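Side-chain contacts in 1,4-dihydroxy-2-naphthoyl-CoA hydrolase (Escherichia coli, PDB 1VH5), which hydrolyses 1,4-dihydroxy-2-naphthoyl-CoA to 1,4-dihydroxy-2-naphthoate and free CoA in menaquinone biosynthesis, and also cleaves a wide range of other acyl-CoA thioesters: residues M42-S46 / R47-P51; L74-E77 / G78-V82. One frame throughout, in Å; residues are numbered along the deposited sequence.

Interaction 1 of 2, residues M42-S46 / R47-P51; sequences MPVDS and RTKQP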
loop_
_atom_site.group_PDB
_atom_site.type_symbol
_atom_site.label_atom_id
_atom_site.label_comp_id
_atom_site.label_asym_id
_atom_site.label_seq_id
_atom_site.Cartn_x
_atom_site.Cartn_y
_atom_site.Cartn_z
ATOM N N MET A 42 -7.912 8.899 7.072
ATOM C CA MET A 42 -6.452 9.019 7.115
ATOM C C MET A 42 -6.066 10.387 6.594
ATOM O O MET A 42 -6.620 10.849 5.601
ATOM C CB MET A 42 -5.804 7.939 6.243
ATOM C CG MET A 42 -4.261 7.921 6.169
ATOM S SD MET A 42 -3.630 6.643 5.087
ATOM C CE MET A 42 -4.147 7.274 3.599
ATOM N N PRO A 43 -5.113 11.052 7.264
ATOM C CA PRO A 43 -4.725 12.383 6.794
ATOM C C PRO A 43 -3.871 12.275 5.539
ATOM O O PRO A 43 -3.182 11.255 5.322
ATOM C CB PRO A 43 -3.858 12.916 7.954
ATOM C CG PRO A 43 -3.225 11.692 8.534
ATOM C CD PRO A 43 -4.320 10.635 8.428
ATOM N N VAL A 44 -3.951 13.315 4.722
ATOM C CA VAL A 44 -3.034 13.546 3.612
ATOM C C VAL A 44 -2.004 14.510 4.209
ATOM O O VAL A 44 -2.252 15.701 4.348
ATOM C CB VAL A 44 -3.732 14.137 2.357
ATOM C CG1 VAL A 44 -2.731 14.279 1.213
ATOM C CG2 VAL A 44 -4.944 13.297 1.922
ATOM N N ASP A 45 -0.901 13.966 4.666
ATOM C CA ASP A 45 0.117 14.765 5.379
ATOM C C ASP A 45 1.526 14.246 5.067
ATOM O O ASP A 45 1.735 13.367 4.213
ATOM C CB ASP A 45 -0.178 14.816 6.893
ATOM C CG ASP A 45 0.087 13.513 7.607
ATOM O OD1 ASP A 45 -0.140 13.489 8.837
ATOM O OD2 ASP A 45 0.520 12.489 7.065
ATOM N N SER A 46 2.519 14.745 5.770
ATOM C CA SER A 46 3.880 14.413 5.444
ATOM C C SER A 46 4.165 12.911 5.523
ATOM O O SER A 46 5.104 12.441 4.864
ATOM C CB SER A 46 4.861 15.240 6.292
ATOM O OG SER A 46 4.777 14.881 7.643
ATOM N N ARG A 47 3.390 12.162 6.316
ATOM C CA ARG A 47 3.628 10.729 6.488
ATOM C C ARG A 47 2.955 9.902 5.414
ATOM O O ARG A 47 3.243 8.721 5.288
ATOM C CB ARG A 47 3.185 10.236 7.870
ATOM C CG ARG A 47 4.056 10.798 8.988
ATOM C CD ARG A 47 3.605 10.374 10.382
ATOM N NE ARG A 47 4.473 10.933 11.427
ATOM C CZ ARG A 47 4.423 10.598 12.712
ATOM N NH1 ARG A 47 5.269 11.179 13.568
ATOM N NH2 ARG A 47 3.565 9.680 13.149
ATOM N N THR A 48 2.022 10.516 4.689
ATOM C CA THR A 48 1.284 9.806 3.638
ATOM C C THR A 48 1.398 10.428 2.238
ATOM O O THR A 48 0.763 9.969 1.288
ATOM C CB THR A 48 -0.187 9.695 4.001
ATOM O OG1 THR A 48 -0.755 11.020 4.092
ATOM C CG2 THR A 48 -0.444 8.993 5.368
ATOM N N LYS A 49 2.236 11.450 2.099
ATOM C CA LYS A 49 2.485 12.076 0.801
ATOM C C LYS A 49 3.652 11.468 0.066
ATOM O O LYS A 49 4.619 11.032 0.670
ATOM C CB LYS A 49 2.711 13.600 0.957
ATOM C CG LYS A 49 1.410 14.361 1.212
ATOM C CD LYS A 49 1.692 15.791 1.741
ATOM C CE LYS A 49 0.438 16.650 1.790
ATOM N NZ LYS A 49 0.770 18.044 2.222
ATOM N N GLN A 50 3.572 11.529 -1.263
ATOM C CA GLN A 50 4.739 11.215 -2.104
ATOM C C GLN A 50 5.555 12.514 -2.277
ATOM O O GLN A 50 5.139 13.566 -1.771
ATOM C CB GLN A 50 4.367 10.522 -3.435
ATOM C CG GLN A 50 3.046 10.907 -4.059
ATOM C CD GLN A 50 3.160 12.152 -4.888
ATOM O OE1 GLN A 50 3.583 13.211 -4.398
ATOM N NE2 GLN A 50 2.802 12.035 -6.172
ATOM N N PRO A 51 6.714 12.471 -2.930
ATOM C CA PRO A 51 7.612 13.643 -2.999
ATOM C C PRO A 51 7.056 14.891 -3.643
ATOM O O PRO A 51 7.679 15.952 -3.532
ATOM C CB PRO A 51 8.775 13.128 -3.831
ATOM C CG PRO A 51 8.783 11.681 -3.542
ATOM C CD PRO A 51 7.340 11.276 -3.523
#

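Interaction 2 of 2, residues L74-E77 / G78-V82; sequences LCTE and GEQKV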
loop_
_atom_site.group_PDB
_atom_site.type_symbol
_atom_site.label_atom_id
_atom_site.label_comp_id
_atom_site.label_asym_id
_atom_site.label_seq_id
_atom_site.Cartn_x
_atom_site.Cartn_y
_atom_site.Cartn_z
ATOM N N LEU A 74 -13.706 -9.269 11.841
ATOM C CA LEU A 74 -15.006 -9.089 12.494
ATOM C C LEU A 74 -16.086 -9.997 11.931
ATOM O O LEU A 74 -17.141 -10.157 12.587
ATOM C CB LEU A 74 -15.478 -7.632 12.457
ATOM C CG LEU A 74 -14.583 -6.620 13.203
ATOM C CD1 LEU A 74 -15.020 -5.198 12.886
ATOM C CD2 LEU A 74 -14.605 -6.831 14.731
ATOM N N CYS A 75 -15.826 -10.632 10.775
ATOM C CA CYS A 75 -16.764 -11.566 10.141
ATOM C C CYS A 75 -16.352 -13.019 10.389
ATOM O O CYS A 75 -16.876 -13.934 9.737
ATOM C CB CYS A 75 -16.937 -11.286 8.646
ATOM S SG CYS A 75 -17.759 -9.700 8.338
ATOM N N THR A 76 -15.410 -13.226 11.306
ATOM C CA THR A 76 -15.058 -14.588 11.761
ATOM C C THR A 76 -15.442 -14.725 13.225
ATOM O O THR A 76 -15.878 -13.749 13.858
ATOM C CB THR A 76 -13.546 -14.914 11.581
ATOM O OG1 THR A 76 -12.761 -14.064 12.443
ATOM C CG2 THR A 76 -13.077 -14.710 10.142
ATOM N N GLU A 77 -15.263 -15.923 13.777
ATOM C CA GLU A 77 -15.640 -16.122 15.177
ATOM C C GLU A 77 -14.637 -16.966 15.957
ATOM O O GLU A 77 -13.802 -17.658 15.368
ATOM C CB GLU A 77 -17.082 -16.650 15.289
ATOM C CG GLU A 77 -17.365 -17.968 14.581
ATOM C CD GLU A 77 -18.863 -18.282 14.613
ATOM O OE1 GLU A 77 -19.350 -18.612 15.703
ATOM O OE2 GLU A 77 -19.541 -18.211 13.571
ATOM N N GLY A 78 -14.696 -16.879 17.287
ATOM C CA GLY A 78 -13.738 -17.567 18.147
ATOM C C GLY A 78 -12.282 -17.247 17.826
ATOM O O GLY A 78 -11.921 -16.093 17.684
ATOM N N GLU A 79 -11.448 -18.269 17.721
ATOM C CA GLU A 79 -10.023 -18.056 17.477
ATOM C C GLU A 79 -9.669 -18.011 15.983
ATOM O O GLU A 79 -8.489 -18.045 15.627
ATOM C CB GLU A 79 -9.170 -19.124 18.177
ATOM C CG GLU A 79 -9.295 -19.161 19.693
ATOM C CD GLU A 79 -8.961 -17.833 20.355
ATOM O OE1 GLU A 79 -9.851 -17.254 21.013
ATOM O OE2 GLU A 79 -7.804 -17.353 20.222
ATOM N N GLN A 80 -10.676 -17.988 15.113
ATOM C CA GLN A 80 -10.454 -17.808 13.677
ATOM C C GLN A 80 -9.808 -16.468 13.420
ATOM O O GLN A 80 -9.968 -15.504 14.192
ATOM C CB GLN A 80 -11.766 -17.826 12.915
ATOM C CG GLN A 80 -12.366 -19.193 12.796
ATOM C CD GLN A 80 -13.667 -19.173 12.037
ATOM O OE1 GLN A 80 -14.404 -18.178 12.050
ATOM N NE2 GLN A 80 -13.998 -20.292 11.452
ATOM N N LYS A 81 -9.048 -16.417 12.338
ATOM C CA LYS A 81 -8.432 -15.175 11.903
ATOM C C LYS A 81 -8.477 -15.128 10.381
ATOM O O LYS A 81 -8.869 -16.097 9.718
ATOM C CB LYS A 81 -6.973 -15.100 12.394
ATOM C CG LYS A 81 -6.747 -15.251 13.908
ATOM C CD LYS A 81 -5.274 -15.055 14.208
ATOM C CE LYS A 81 -4.938 -15.398 15.653
ATOM N NZ LYS A 81 -3.909 -14.475 16.209
ATOM N N VAL A 82 -8.095 -13.979 9.829
ATOM C CA VAL A 82 -7.955 -13.863 8.374
ATOM C C VAL A 82 -6.547 -13.461 8.004
ATOM O O VAL A 82 -5.872 -12.761 8.778
ATOM C CB VAL A 82 -8.971 -12.879 7.717
ATOM C CG1 VAL A 82 -10.415 -13.252 8.092
ATOM C CG2 VAL A 82 -8.708 -11.435 8.080
#

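Interaction 1 of 2, residues M42-S46 / R47-P51
T48 folds back against P43 and D45 and shows how one hydroxyl can pin a turn from the inside. Its OG1 sits between the backbone N and the carbonyl carbon (chi1 63°), and from there it serves two backbone groups at once: it donates to P43 O at 2.7 Å and accepts from D45 N at 3.0 Å, the latter bond nearly straight at 170°. The same torsion sends the methyl CG2 the other way, to meet M42 SD tip to tip at 4.0 Å, so polar and apolar branches of this buried residue are each matched. D45 supplies acceptors as well as that N-H. Its OD2 takes R47 N at 3.0 Å from above the carboxylate plane, an Asx turn, while its carbonyl O receives T48 N at 2.9 Å, closing a beta turn over D45-T48, and, weakly, K49 N. The aliphatic chain of K49 runs past that carbonyl, with CG 3.2 Å from D45 O, and continues extended until it crosses V44 at about a right angle, CE lying 4.0 Å from V44 CG1. R47 leads away from the turn: its guanidinium makes a cation-pi contact with F25 of its own chain, and NH2 is hydrogen-bonded to the O of that residue. At the subunit interface, F25 of the second subunit packs against S46 and R47. The turn follows directly on strand 38-43, whose partner strand 99-106 packs V100 against M42 and V44, and M42 and T48 both rest on A59 of helix 57-74.

Interaction 2 of 2, residues L74-E77 / G78-V82
A type II' beta turn from E77 to Q80 reverses the chain between helix 57-74 and strand 81-91, and the side chain of its last residue reaches back to grip its first. The turn is closed in the usual way by Q80 N donating to E77 O at 3.2 Å. A second bond runs in the opposite sense: E77 N donates to Q80 OE1 at 3.0 Å. It is nearly straight at 171°, and the donor stands 19° off the plane of the Q80 side-chain carbonyl. Q80 thus holds both the N-H and the C=O of E77. With CG anti to its own carbonyl carbon and the chain extended beyond it, Q80 lies alongside E77, pointing the same way, its amide plane almost perpendicular to the E77 carboxylate. Its CB and CG pack close to E77 O, and OE1 also comes to 3.4 Å from T76 CB. The side chain of T76 slants across that of Q80 and sends its methyl CG2 on to V82 CG1, 3.7 Å away, the apolar touch that carries the contact into the strand. The other branch of T76 is polar: OG1 is hydrogen-bonded to Y73 O and R7 NH1. R7 NH2 also hydrogen-bonds to G78 O, while the E77 carboxylate forms a salt bridge with K6, so the N-terminal segment holds the turn from outside. G78, with positive phi, occupies the second position of the turn, where a type II' turn characteristically places glycine. In this hotdog-fold thioesterase the turn joins the C-terminal end of the central helix to the strand that carries G84, a substrate-binding residue.

Overall arrangement
Followed from the N terminus, the chain runs through strand 38-43 into interaction 1, which closes a tight turn on the way to helix 57-74. That helix, bearing the inferred active-site E65, then crosses the molecule, and interaction 2 closes the turn leading from its far end into strand 81-91. The two contacts are therefore in series, neither nested nor crossed, and lie on opposite sides of the chain's centre, about 32 Å apart between centres and 17 Å between nearest atoms. Each joins the antiparallel sheet to the helix it wraps: residues 42-51 ahead of the helix, beside the second subunit, and residues 74-82 behind it, beside the N-terminal segment.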